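Local coordinates for sugar fermentation stimulation protein homolog (Pyrococcus furiosus, PDB 4DA2) that probably binds DNA and pairs an N-terminal OB-fold domain with a nuclease-like PD-(D/E)xK domain that holds calcium ions, at residues A[36-41]-A[78-83]; A[40-45]-A[145-150]; A[53-58]-A[65-70]; A[131-136]-A[172-177]. The protein carries 1 engineered substitution. All coordinates share one frame; numbering follows the deposited sequence.

Contact 1: A[36-41]-A[78-83]; sequences LITNTG and IIDTRL
Thr38 and Asn39 meet the lead-in and first residue of helix 81-93 through two direct hydrogen bonds. Thr81 N donates to Thr38 O over 2.9 Å, nearly straight at the hydrogen (167°). Asn39 ND2 donates to Ile79 O at 2.7 Å. It comes in the plane of that carbonyl, on a lone pair, and Ile79 O lies close to the plane of the Asn39 amide. CG of Asn39 stands anti to the backbone N (chi1 -167°), on the side of Ile79 O, and chi2 turns ND2 to it. At the other end of the amide, OD1 accepts from Gly41 N at 3.0 Å and closes an Asx turn. Bonds at both ends fix the amide's rotation. An alanine here would probably leave Ile79 O without this donor and Gly41 N without its acceptor, so the turn could drift.

Asp80 is the N-cap of the helix: its OD2 accepts from Leu83 N at 2.8 Å through the anti lone pair. The contact thus sets a loop of the OB domain against the first turn of the helix that follows the last OB strand.

Two waters bridge the segments. One accepts from Thr38 N and donates to Asp80 OD1 at 2.7 Å. The other also donates to Asp80 OD1, lies close to Thr38 OG1, and accepts weakly from Arg82 NH1.

Packing completes the contact. Thr38 CG2 rests 4.0 Å from Arg82 CG, and Thr38 OG1 lies over one face of the guanidinium. Leu36 CD2 is 3.7 Å from Arg82 NH1. Ile37 CG2 touches Ile79 CD1 at 4.4 Å.

Contact 2: A[40-45]-A[145-150]; sequences TGRLNE and YPDCPS
Asp147 grips the backbone of Arg42 and Leu43 with both carboxylate oxygens. Arg42 N donates to Asp147 OD1 at 3.0 Å, and Leu43 N donates to Asp147 OD2 at 2.8 Å. Both oxygens are met on their syn side, with each donor somewhat out of the carboxylate plane. With CG between its own backbone N and carbonyl carbon (chi1 71°), the Asp147 carboxylate is held out to the loop. The two bonds fix the rotation of the carboxylate and satisfy two successive N-H groups of the loop. This is the tight part of the contact. Gly41 CA also sits 3.6 Å from Asp147 OD1, and a beta carbon on Gly41 would press on Asp147 OD2.

The outer part is looser and lies at the surface. Arg42 runs past Cys148 with an extended chain from CG to NE. Its CG is 3.6 Å from Cys148 SG, and its NE is 3.2 Å from Cys148 CB. SG lies at the edge of the guanidinium, in its plane. The Arg42 charge does not pair with Asp147: NE stays 5.5 Å from Asp147 OD1. A water between Thr40 O and Pro149 O donates weakly to both.

The contact joins a loop of the OB domain to a loop of the PD-(D/E)xK domain. The second loop carries a cis peptide bond before Pro146, whose CB lies over the centre of one face of the Tyr145 ring. Ser150 OG caps helix 151-165 at Gly153 N. Pro146 packs on Ile194 of helix 192-204, while Leu43 and Asp147 touch Val136 and Leu137 of strand 127-139.

Contact 3: A[53-58]-A[65-70]; sequences GYCTPK and YILLGF
Thr56 and Ile66 form a hydrogen-bonded antiparallel pair, the regular part of this contact. Ile66 N donates to Thr56 O at 2.8 Å, and Thr56 N donates to Ile66 O at 3.0 Å. The pattern changes at Tyr54, which faces both Leu68 and Gly69. Its carbonyl O accepts from Leu68 N, while its N donates to Gly69 O at 2.9 Å, with the donor well above the plane of that carbonyl. This is a classic beta bulge, and it shifts the register by one residue.

Side chains pack across the pairs. Thr56 CG2, set between its own backbone N and carbonyl carbon (OG1 anti to the N, chi1 -162°), packs on Leu68 CD1 at 3.7 Å. Lys58 CB rests against Ile66 CG1 at 3.9 Å, their side chains crossing at about a right angle. Where Cys55 pairs with Leu67, SG lies 4.1 Å from Leu67 CD1. Gly53 is tight: a beta carbon there would clash with Leu67 CD1.

Further out, Thr56 OG1 donates to Pro9 O. Strand 11-18 flanks strand 52-57, and Phe15 and Ala35 pack on Leu67. The Phe70 ring meets the Phe46 ring. The contact is the beta hairpin of strands 52-57 and 65-72, two neighbouring strands in the curled, mostly antiparallel sheet of the N-terminal OB fold.

Contact 4: A[131-136]-A[172-177]; sequences ETKSAV and IVFIGA. With CA (calcium ion), chain C.
Lys133 CB rests against Phe174 while its chain, bent at chi2 (-107°) and chi4 (-104°), brings NZ back to Glu131. Glu131 CG is anti to its backbone N (chi1 175°), and a bend at chi2 then brings CD round toward a calcium ion. Glu131 and Lys133 fit the E-x-K part of the PD-(D/E)xK signature, on a strand of the nuclease-like core. Glu131 OE2 and Thr132 O each bind the calcium ion at 2.4 Å. Three waters and Asp118 are also among its ligands. Lys133 NZ donates to Glu131 OE2 at 2.8 Å in a salt bridge, from above the carboxylate plane. It also donates to a calcium-bound water and bonds to His156. An alanine in place of Lys133 would probably leave Glu131 OE2 and that water without this donor.

Strands 131-134 and 172-176 run parallel. Val173 N donates to Glu131 O, Lys133 N to Val173 O, Ile175 N to Lys133 O, and Ala135 N to Ile175 O. These bonds hold the metal-binding strand to its neighbour. Thr132 and Val173 lie side by side. On the other face of the sheet, Ile172 CD1 meets Lys133 CG at 3.9 Å, and Ile172 CG1 sits 4.0 Å above the plane of the Phe174 ring, offset toward the rim.

Overall arrangement
From the N terminus, the loop after strand 31-36 opens both contact 1 and contact 2, which share Thr40 and Gly41. Contact 3 is a short hairpin nested inside the loops closed by both. Contact 1 closes next, at the start of helix 81-93. Contact 4 opens later on strand 127-139. Contact 2 then closes just before helix 151-165, and contact 4 closes on strand 169-176, so these two cross. Contact 3 belongs to the OB domain and contact 4 to the PD-(D/E)xK domain; they do not touch. Contacts 1 and 2 link the two. Contact 1 touches contact 3 through Leu36 and contact 4 through Ile78, while Tyr145 of contact 2 packs on contact 4.

Contact 1: A[36-41]-A[78-83]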
loop_
_atom_site.group_PDB
_atom_site.type_symbol
_atom_site.label_atom_id
_atom_site.label_comp_id
_atom_site.label_asym_id
_atom_site.label_seq_id
_atom_site.Cartn_x
_atom_site.Cartn_y
_atom_site.Cartn_z
ATOM N N LEU A 36 -8.301 5.493 13.577
ATOM C CA LEU A 36 -7.037 4.812 13.410
ATOM C C LEU A 36 -6.402 5.154 12.063
ATOM O O LEU A 36 -7.079 5.227 11.055
ATOM C CB LEU A 36 -7.272 3.301 13.459
ATOM C CG LEU A 36 -6.095 2.462 13.924
ATOM C CD1 LEU A 36 -5.829 2.711 15.406
ATOM C CD2 LEU A 36 -6.357 0.973 13.667
ATOM N N ILE A 37 -5.092 5.355 12.069
ATOM C CA ILE A 37 -4.332 5.549 10.844
ATOM C C ILE A 37 -3.328 4.382 10.763
ATOM O O ILE A 37 -2.508 4.176 11.671
ATOM C CB ILE A 37 -3.581 6.921 10.851
ATOM C CG1 ILE A 37 -4.560 8.097 10.776
ATOM C CG2 ILE A 37 -2.523 6.971 9.706
ATOM C CD1 ILE A 37 -3.945 9.447 11.200
ATOM N N THR A 38 -3.404 3.594 9.689
ATOM C CA THR A 38 -2.456 2.511 9.514
ATOM C C THR A 38 -1.637 2.860 8.267
ATOM O O THR A 38 -1.871 2.357 7.168
ATOM C CB THR A 38 -3.185 1.145 9.369
ATOM O OG1 THR A 38 -4.113 1.007 10.455
ATOM C CG2 THR A 38 -2.210 -0.029 9.399
ATOM N N ASN A 39 -0.710 3.780 8.445
ATOM C CA ASN A 39 0.245 4.171 7.404
ATOM C C ASN A 39 1.315 5.024 8.104
ATOM O O ASN A 39 0.997 6.055 8.704
ATOM C CB ASN A 39 -0.451 4.939 6.268
ATOM C CG ASN A 39 0.418 5.094 5.003
ATOM O OD1 ASN A 39 1.596 5.442 5.085
ATOM N ND2 ASN A 39 -0.189 4.862 3.822
ATOM N N THR A 40 2.568 4.571 8.030
ATOM C CA THR A 40 3.654 5.181 8.800
ATOM C C THR A 40 4.259 6.352 8.048
ATOM O O THR A 40 5.141 7.044 8.567
ATOM C CB THR A 40 4.766 4.166 9.163
ATOM O OG1 THR A 40 5.206 3.488 7.973
ATOM C CG2 THR A 40 4.264 3.154 10.187
ATOM N N GLY A 41 3.778 6.570 6.825
ATOM C CA GLY A 41 4.168 7.738 6.028
ATOM C C GLY A 41 3.722 9.072 6.615
ATOM O O GLY A 41 2.859 9.128 7.502
ATOM N N ILE A 78 -6.485 5.346 -1.229
ATOM C CA ILE A 78 -6.518 4.458 -0.069
ATOM C C ILE A 78 -5.175 4.588 0.638
ATOM O O ILE A 78 -4.130 4.128 0.123
ATOM C CB ILE A 78 -6.790 2.983 -0.462
ATOM C CG1 ILE A 78 -8.154 2.853 -1.174
ATOM C CG2 ILE A 78 -6.701 2.110 0.805
ATOM C CD1 ILE A 78 -8.437 1.471 -1.832
ATOM N N ILE A 79 -5.213 5.159 1.830
ATOM C CA ILE A 79 -4.005 5.232 2.675
ATOM C C ILE A 79 -3.785 4.077 3.631
ATOM O O ILE A 79 -2.650 3.869 4.084
ATOM C CB ILE A 79 -3.944 6.562 3.464
ATOM C CG1 ILE A 79 -5.047 6.637 4.516
ATOM C CG2 ILE A 79 -3.958 7.742 2.482
ATOM C CD1 ILE A 79 -4.608 7.334 5.818
ATOM N N ASP A 80 -4.849 3.321 3.936
ATOM C CA ASP A 80 -4.773 2.252 4.935
ATOM C C ASP A 80 -4.025 1.054 4.353
ATOM O O ASP A 80 -4.458 0.454 3.358
ATOM C CB ASP A 80 -6.176 1.831 5.400
ATOM C CG ASP A 80 -6.137 0.820 6.558
ATOM O OD1 ASP A 80 -6.207 1.241 7.731
ATOM O OD2 ASP A 80 -6.062 -0.399 6.282
ATOM N N THR A 81 -2.907 0.703 4.974
ATOM C CA THR A 81 -2.073 -0.386 4.434
ATOM C C THR A 81 -2.710 -1.771 4.596
ATOM O O THR A 81 -2.437 -2.673 3.794
ATOM C CB THR A 81 -0.634 -0.364 4.994
ATOM O OG1 THR A 81 -0.668 -0.604 6.409
ATOM C CG2 THR A 81 0.044 0.970 4.684
ATOM N N ARG A 82 -3.557 -1.928 5.615
ATOM C CA ARG A 82 -4.329 -3.149 5.794
ATOM C C ARG A 82 -5.321 -3.376 4.651
ATOM O O ARG A 82 -5.407 -4.508 4.132
ATOM C CB ARG A 82 -5.070 -3.184 7.130
ATOM C CG ARG A 82 -4.210 -3.351 8.344
ATOM C CD ARG A 82 -5.081 -3.242 9.584
ATOM N NE ARG A 82 -4.347 -3.485 10.821
ATOM C CZ ARG A 82 -4.759 -3.099 12.026
ATOM N NH1 ARG A 82 -5.899 -2.428 12.161
ATOM N NH2 ARG A 82 -4.024 -3.375 13.098
ATOM N N LEU A 83 -6.034 -2.322 4.244
ATOM C CA LEU A 83 -6.961 -2.393 3.147
ATOM C C LEU A 83 -6.186 -2.663 1.852
ATOM O O LEU A 83 -6.601 -3.494 1.048
ATOM C CB LEU A 83 -7.782 -1.095 3.022
ATOM C CG LEU A 83 -8.867 -1.070 1.948
ATOM C CD1 LEU A 83 -9.726 -2.345 1.897
ATOM C CD2 LEU A 83 -9.779 0.177 2.108
HETATM O O HOH W 1 -5.584 3.842 7.878
HETATM O O HOH W 2 -6.235 -0.188 9.859
#

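Contact 2: A[40-45]-A[145-150]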
loop_
_atom_site.group_PDB
_atom_site.type_symbol
_atom_site.label_atom_id
_atom_site.label_comp_id
_atom_site.label_asym_id
_atom_site.label_seq_id
_atom_site.Cartn_x
_atom_site.Cartn_y
_atom_site.Cartn_z
ATOM N N THR A 40 2.568 4.571 8.030
ATOM C CA THR A 40 3.654 5.181 8.800
ATOM C C THR A 40 4.259 6.352 8.048
ATOM O O THR A 40 5.141 7.044 8.567
ATOM C CB THR A 40 4.766 4.166 9.163
ATOM O OG1 THR A 40 5.206 3.488 7.973
ATOM C CG2 THR A 40 4.264 3.154 10.187
ATOM N N GLY A 41 3.778 6.570 6.825
ATOM C CA GLY A 41 4.168 7.738 6.028
ATOM C C GLY A 41 3.722 9.072 6.615
ATOM O O GLY A 41 2.859 9.128 7.502
ATOM N N ARG A 42 4.308 10.162 6.123
ATOM C CA ARG A 42 3.918 11.483 6.608
ATOM C C ARG A 42 2.544 11.850 6.093
ATOM O O ARG A 42 1.783 12.514 6.795
ATOM C CB ARG A 42 4.931 12.573 6.221
ATOM C CG ARG A 42 6.329 12.244 6.661
ATOM C CD ARG A 42 7.187 13.455 6.921
ATOM N NE ARG A 42 8.506 12.994 7.336
ATOM C CZ ARG A 42 9.444 13.743 7.898
ATOM N NH1 ARG A 42 9.239 15.034 8.139
ATOM N NH2 ARG A 42 10.599 13.184 8.228
ATOM N N LEU A 43 2.236 11.410 4.869
ATOM C CA LEU A 43 0.981 11.756 4.202
ATOM C C LEU A 43 0.678 13.253 4.325
ATOM O O LEU A 43 -0.474 13.652 4.506
ATOM C CB LEU A 43 -0.196 10.923 4.745
ATOM C CG LEU A 43 -0.337 9.413 4.530
ATOM C CD1 LEU A 43 0.375 8.940 3.275
ATOM C CD2 LEU A 43 0.132 8.662 5.755
ATOM N N ASN A 44 1.715 14.080 4.209
ATOM C CA ASN A 44 1.573 15.540 4.323
ATOM C C ASN A 44 0.580 16.176 3.355
ATOM O O ASN A 44 -0.092 17.140 3.707
ATOM C CB ASN A 44 2.939 16.229 4.187
ATOM C CG ASN A 44 3.615 16.454 5.527
ATOM O OD1 ASN A 44 2.955 16.671 6.549
ATOM N ND2 ASN A 44 4.941 16.416 5.527
ATOM N N GLU A 45 0.477 15.644 2.139
ATOM C CA GLU A 45 -0.474 16.204 1.185
ATOM C C GLU A 45 -1.952 15.846 1.470
ATOM O O GLU A 45 -2.865 16.537 1.007
ATOM C CB GLU A 45 -0.038 15.941 -0.257
ATOM C CG GLU A 45 1.270 16.681 -0.573
ATOM C CD GLU A 45 1.869 16.344 -1.931
ATOM O OE1 GLU A 45 1.114 15.995 -2.864
ATOM O OE2 GLU A 45 3.105 16.449 -2.064
ATOM N N TYR A 145 7.020 6.124 -3.864
ATOM C CA TYR A 145 7.380 5.656 -2.532
ATOM C C TYR A 145 8.847 5.939 -2.285
ATOM O O TYR A 145 9.662 5.796 -3.207
ATOM C CB TYR A 145 7.070 4.158 -2.405
ATOM C CG TYR A 145 7.738 3.473 -1.236
ATOM C CD1 TYR A 145 7.052 3.286 -0.013
ATOM C CD2 TYR A 145 9.058 3.040 -1.330
ATOM C CE1 TYR A 145 7.672 2.633 1.062
ATOM C CE2 TYR A 145 9.700 2.388 -0.251
ATOM C CZ TYR A 145 8.994 2.185 0.924
ATOM O OH TYR A 145 9.633 1.560 1.962
ATOM N N PRO A 146 9.209 6.310 -1.039
ATOM C CA PRO A 146 8.301 6.565 0.092
ATOM C C PRO A 146 8.127 8.075 0.181
ATOM O O PRO A 146 8.693 8.787 -0.654
ATOM C CB PRO A 146 9.110 6.059 1.279
ATOM C CG PRO A 146 10.509 6.406 0.917
ATOM C CD PRO A 146 10.613 6.255 -0.594
ATOM N N ASP A 147 7.399 8.584 1.175
ATOM C CA ASP A 147 7.311 10.049 1.289
ATOM C C ASP A 147 8.249 10.668 2.325
ATOM O O ASP A 147 8.287 11.886 2.504
ATOM C CB ASP A 147 5.860 10.542 1.435
ATOM C CG ASP A 147 5.252 10.205 2.776
ATOM O OD1 ASP A 147 6.001 9.797 3.690
ATOM O OD2 ASP A 147 4.017 10.362 2.907
ATOM N N CYS A 148 9.011 9.807 2.985
ATOM C CA CYS A 148 10.009 10.204 3.957
ATOM C C CYS A 148 10.845 8.954 4.216
ATOM O O CYS A 148 10.449 7.864 3.811
ATOM C CB CYS A 148 9.343 10.695 5.249
ATOM S SG CYS A 148 8.478 9.425 6.176
ATOM N N PRO A 149 12.003 9.103 4.882
ATOM C CA PRO A 149 12.884 7.958 5.114
ATOM C C PRO A 149 12.196 6.832 5.862
ATOM O O PRO A 149 11.412 7.083 6.776
ATOM C CB PRO A 149 14.010 8.565 5.947
ATOM C CG PRO A 149 14.049 9.980 5.487
ATOM C CD PRO A 149 12.627 10.359 5.332
ATOM N N SER A 150 12.466 5.603 5.435
ATOM C CA SER A 150 11.891 4.416 6.039
ATOM C C SER A 150 13.023 3.440 6.288
ATOM O O SER A 150 13.574 2.847 5.349
ATOM C CB SER A 150 10.825 3.792 5.138
ATOM O OG SER A 150 10.254 2.622 5.739
HETATM O O HOH W 3 8.321 5.876 7.779
#

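Contact 3: A[53-58]-A[65-70]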
loop_
_atom_site.group_PDB
_atom_site.type_symbol
_atom_site.label_atom_id
_atom_site.label_comp_id
_atom_site.label_asym_id
_atom_site.label_seq_id
_atom_site.Cartn_x
_atom_site.Cartn_y
_atom_site.Cartn_z
ATOM N N GLY A 53 -12.010 13.006 4.283
ATOM C CA GLY A 53 -11.560 11.609 4.379
ATOM C C GLY A 53 -12.758 10.679 4.355
ATOM O O GLY A 53 -13.905 11.126 4.292
ATOM N N TYR A 54 -12.478 9.382 4.395
ATOM C CA TYR A 54 -13.492 8.339 4.429
ATOM C C TYR A 54 -13.102 7.353 5.504
ATOM O O TYR A 54 -11.957 6.899 5.539
ATOM C CB TYR A 54 -13.651 7.672 3.056
ATOM C CG TYR A 54 -14.298 8.629 2.120
ATOM C CD1 TYR A 54 -15.679 8.662 1.963
ATOM C CD2 TYR A 54 -13.524 9.580 1.450
ATOM C CE1 TYR A 54 -16.268 9.624 1.090
ATOM C CE2 TYR A 54 -14.083 10.500 0.608
ATOM C CZ TYR A 54 -15.431 10.530 0.430
ATOM O OH TYR A 54 -15.886 11.523 -0.417
ATOM N N CYS A 55 -14.048 7.072 6.422
ATOM C CA CYS A 55 -13.823 6.166 7.545
ATOM C C CYS A 55 -14.729 4.933 7.442
ATOM O O CYS A 55 -15.737 4.977 6.750
ATOM C CB CYS A 55 -14.122 6.869 8.886
ATOM S SG CYS A 55 -12.832 7.966 9.433
ATOM N N THR A 56 -14.333 3.845 8.089
ATOM C CA THR A 56 -15.216 2.697 8.292
ATOM C C THR A 56 -15.151 2.266 9.763
ATOM O O THR A 56 -14.128 2.481 10.418
ATOM C CB THR A 56 -14.877 1.527 7.339
ATOM O OG1 THR A 56 -15.999 0.633 7.289
ATOM C CG2 THR A 56 -13.614 0.770 7.769
ATOM N N PRO A 57 -16.257 1.680 10.303
ATOM C CA PRO A 57 -16.239 1.320 11.723
ATOM C C PRO A 57 -15.272 0.183 11.955
ATOM O O PRO A 57 -14.955 -0.548 11.023
ATOM C CB PRO A 57 -17.679 0.850 12.001
ATOM C CG PRO A 57 -18.496 1.443 10.914
ATOM C CD PRO A 57 -17.591 1.454 9.713
ATOM N N LYS A 58 -14.787 0.066 13.185
ATOM C CA LYS A 58 -13.927 -1.036 13.579
ATOM C C LYS A 58 -14.550 -1.620 14.841
ATOM O O LYS A 58 -14.672 -0.915 15.842
ATOM C CB LYS A 58 -12.519 -0.512 13.868
ATOM C CG LYS A 58 -11.522 -1.579 14.255
ATOM C CD LYS A 58 -10.277 -0.969 14.862
ATOM C CE LYS A 58 -9.212 -2.031 15.025
ATOM N NZ LYS A 58 -8.102 -1.550 15.879
ATOM N N TYR A 65 -13.142 3.702 14.766
ATOM C CA TYR A 65 -13.119 4.040 13.339
ATOM C C TYR A 65 -11.743 3.875 12.749
ATOM O O TYR A 65 -10.750 4.069 13.430
ATOM C CB TYR A 65 -13.567 5.484 13.129
ATOM C CG TYR A 65 -15.001 5.718 13.494
ATOM C CD1 TYR A 65 -16.011 5.579 12.539
ATOM C CD2 TYR A 65 -15.356 6.064 14.797
ATOM C CE1 TYR A 65 -17.346 5.793 12.881
ATOM C CE2 TYR A 65 -16.683 6.279 15.141
ATOM C CZ TYR A 65 -17.668 6.143 14.179
ATOM O OH TYR A 65 -18.981 6.358 14.523
ATOM N N ILE A 66 -11.701 3.503 11.469
ATOM C CA ILE A 66 -10.455 3.485 10.708
ATOM C C ILE A 66 -10.560 4.549 9.613
ATOM O O ILE A 66 -11.559 4.600 8.873
ATOM C CB ILE A 66 -10.215 2.100 10.076
ATOM C CG1 ILE A 66 -10.258 1.007 11.143
ATOM C CG2 ILE A 66 -8.866 2.046 9.361
ATOM C CD1 ILE A 66 -10.481 -0.341 10.560
ATOM N N LEU A 67 -9.555 5.427 9.538
ATOM C CA LEU A 67 -9.481 6.379 8.425
ATOM C C LEU A 67 -8.856 5.658 7.218
ATOM O O LEU A 67 -7.640 5.407 7.197
ATOM C CB LEU A 67 -8.642 7.594 8.830
ATOM C CG LEU A 67 -8.336 8.694 7.807
ATOM C CD1 LEU A 67 -9.640 9.274 7.238
ATOM C CD2 LEU A 67 -7.491 9.762 8.494
ATOM N N LEU A 68 -9.682 5.286 6.239
ATOM C CA LEU A 68 -9.220 4.444 5.130
ATOM C C LEU A 68 -8.520 5.187 4.015
ATOM O O LEU A 68 -7.672 4.611 3.330
ATOM C CB LEU A 68 -10.363 3.649 4.505
ATOM C CG LEU A 68 -11.130 2.701 5.423
ATOM C CD1 LEU A 68 -12.267 2.177 4.615
ATOM C CD2 LEU A 68 -10.208 1.581 5.938
ATOM N N GLY A 69 -8.930 6.431 3.806
ATOM C CA GLY A 69 -8.495 7.223 2.689
ATOM C C GLY A 69 -9.014 8.647 2.633
ATOM O O GLY A 69 -9.710 9.116 3.535
ATOM N N PHE A 70 -8.684 9.320 1.532
ATOM C CA PHE A 70 -9.041 10.705 1.324
ATOM C C PHE A 70 -9.624 10.926 -0.070
ATOM O O PHE A 70 -9.322 10.209 -1.029
ATOM C CB PHE A 70 -7.808 11.599 1.494
ATOM C CG PHE A 70 -7.354 11.749 2.926
ATOM C CD1 PHE A 70 -7.753 12.859 3.665
ATOM C CD2 PHE A 70 -6.527 10.797 3.532
ATOM C CE1 PHE A 70 -7.352 13.023 4.994
ATOM C CE2 PHE A 70 -6.109 10.961 4.873
ATOM C CZ PHE A 70 -6.521 12.077 5.589
#

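Contact 4: A[131-136]-A[172-177]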
loop_
_atom_site.group_PDB
_atom_site.type_symbol
_atom_site.label_atom_id
_atom_site.label_comp_id
_atom_site.label_asym_id
_atom_site.label_seq_id
_atom_site.Cartn_x
_atom_site.Cartn_y
_atom_site.Cartn_z
ATOM N N GLU A 131 6.831 -8.635 -0.753
ATOM C CA GLU A 131 6.630 -7.485 0.119
ATOM C C GLU A 131 5.801 -6.453 -0.642
ATOM O O GLU A 131 6.089 -6.167 -1.826
ATOM C CB GLU A 131 7.987 -6.892 0.559
ATOM C CG GLU A 131 7.922 -5.595 1.387
ATOM C CD GLU A 131 7.150 -5.773 2.696
ATOM O OE1 GLU A 131 7.124 -6.918 3.212
ATOM O OE2 GLU A 131 6.538 -4.777 3.182
ATOM N N THR A 132 4.757 -5.930 0.008
ATOM C CA THR A 132 3.940 -4.900 -0.633
ATOM C C THR A 132 4.165 -3.572 0.073
ATOM O O THR A 132 4.306 -3.538 1.311
ATOM C CB THR A 132 2.441 -5.273 -0.703
ATOM O OG1 THR A 132 1.927 -5.421 0.628
ATOM C CG2 THR A 132 2.256 -6.586 -1.452
ATOM N N LYS A 133 4.290 -2.494 -0.697
ATOM C CA LYS A 133 4.459 -1.148 -0.096
ATOM C C LYS A 133 3.429 -0.134 -0.584
ATOM O O LYS A 133 3.035 -0.170 -1.735
ATOM C CB LYS A 133 5.855 -0.605 -0.392
ATOM C CG LYS A 133 6.974 -1.501 0.152
ATOM C CD LYS A 133 7.637 -0.887 1.337
ATOM C CE LYS A 133 8.617 -1.837 2.008
ATOM N NZ LYS A 133 7.967 -2.341 3.257
ATOM N N SER A 134 3.004 0.759 0.313
ATOM C CA SER A 134 2.094 1.837 -0.061
ATOM C C SER A 134 2.806 2.863 -0.935
ATOM O O SER A 134 3.892 3.347 -0.579
ATOM C CB SER A 134 1.569 2.531 1.184
ATOM O OG SER A 134 0.692 3.607 0.831
ATOM N N ALA A 135 2.182 3.208 -2.058
ATOM C CA ALA A 135 2.701 4.276 -2.926
ATOM C C ALA A 135 1.628 5.289 -3.254
ATOM O O ALA A 135 0.999 5.239 -4.318
ATOM C CB ALA A 135 3.307 3.687 -4.214
ATOM N N VAL A 136 1.381 6.195 -2.321
ATOM C CA VAL A 136 0.261 7.131 -2.481
ATOM C C VAL A 136 0.728 8.596 -2.522
ATOM O O VAL A 136 -0.078 9.532 -2.314
ATOM C CB VAL A 136 -0.896 6.880 -1.458
ATOM C CG1 VAL A 136 -1.561 5.502 -1.744
ATOM C CG2 VAL A 136 -0.401 6.959 -0.005
ATOM N N ILE A 172 8.870 -7.224 -4.907
ATOM C CA ILE A 172 8.269 -6.076 -4.252
ATOM C C ILE A 172 7.170 -5.510 -5.123
ATOM O O ILE A 172 7.331 -5.342 -6.332
ATOM C CB ILE A 172 9.315 -4.980 -3.788
ATOM C CG1 ILE A 172 8.655 -3.878 -2.951
ATOM C CG2 ILE A 172 10.087 -4.366 -4.976
ATOM C CD1 ILE A 172 9.674 -3.021 -2.214
ATOM N N VAL A 173 6.031 -5.252 -4.496
ATOM C CA VAL A 173 4.869 -4.730 -5.208
ATOM C C VAL A 173 4.470 -3.411 -4.592
ATOM O O VAL A 173 4.095 -3.368 -3.404
ATOM C CB VAL A 173 3.689 -5.698 -5.136
ATOM C CG1 VAL A 173 2.474 -5.100 -5.900
ATOM C CG2 VAL A 173 4.049 -7.097 -5.716
ATOM N N PHE A 174 4.520 -2.342 -5.386
ATOM C CA PHE A 174 4.054 -1.034 -4.933
ATOM C C PHE A 174 2.557 -0.885 -5.223
ATOM O O PHE A 174 2.093 -1.089 -6.343
ATOM C CB PHE A 174 4.907 0.074 -5.595
ATOM C CG PHE A 174 6.341 0.013 -5.197
ATOM C CD1 PHE A 174 6.742 0.519 -3.963
ATOM C CD2 PHE A 174 7.293 -0.615 -6.006
ATOM C CE1 PHE A 174 8.074 0.446 -3.544
ATOM C CE2 PHE A 174 8.650 -0.666 -5.600
ATOM C CZ PHE A 174 9.026 -0.158 -4.363
ATOM N N ILE A 175 1.802 -0.554 -4.185
ATOM C CA ILE A 175 0.365 -0.373 -4.320
ATOM C C ILE A 175 0.093 1.122 -4.517
ATOM O O ILE A 175 0.082 1.916 -3.549
ATOM C CB ILE A 175 -0.391 -0.927 -3.072
ATOM C CG1 ILE A 175 0.026 -2.390 -2.793
ATOM C CG2 ILE A 175 -1.887 -0.810 -3.294
ATOM C CD1 ILE A 175 -0.274 -3.393 -3.942
ATOM N N GLY A 176 -0.087 1.494 -5.783
ATOM C CA GLY A 176 -0.363 2.878 -6.199
ATOM C C GLY A 176 -1.849 3.103 -6.058
ATOM O O GLY A 176 -2.593 3.215 -7.057
ATOM N N ALA A 177 -2.295 3.140 -4.801
ATOM C CA ALA A 177 -3.709 3.285 -4.460
ATOM C C ALA A 177 -4.226 4.724 -4.571
ATOM O O ALA A 177 -4.954 5.208 -3.676
ATOM C CB ALA A 177 -3.990 2.730 -3.048
HETATM CA CA CA C . 4.275 -4.218 3.574
HETATM O O HOH W 4 5.395 -2.125 4.033
HETATM O O HOH W 5 4.703 -4.157 6.146
HETATM O O HOH W 6 1.847 -4.557 3.807
#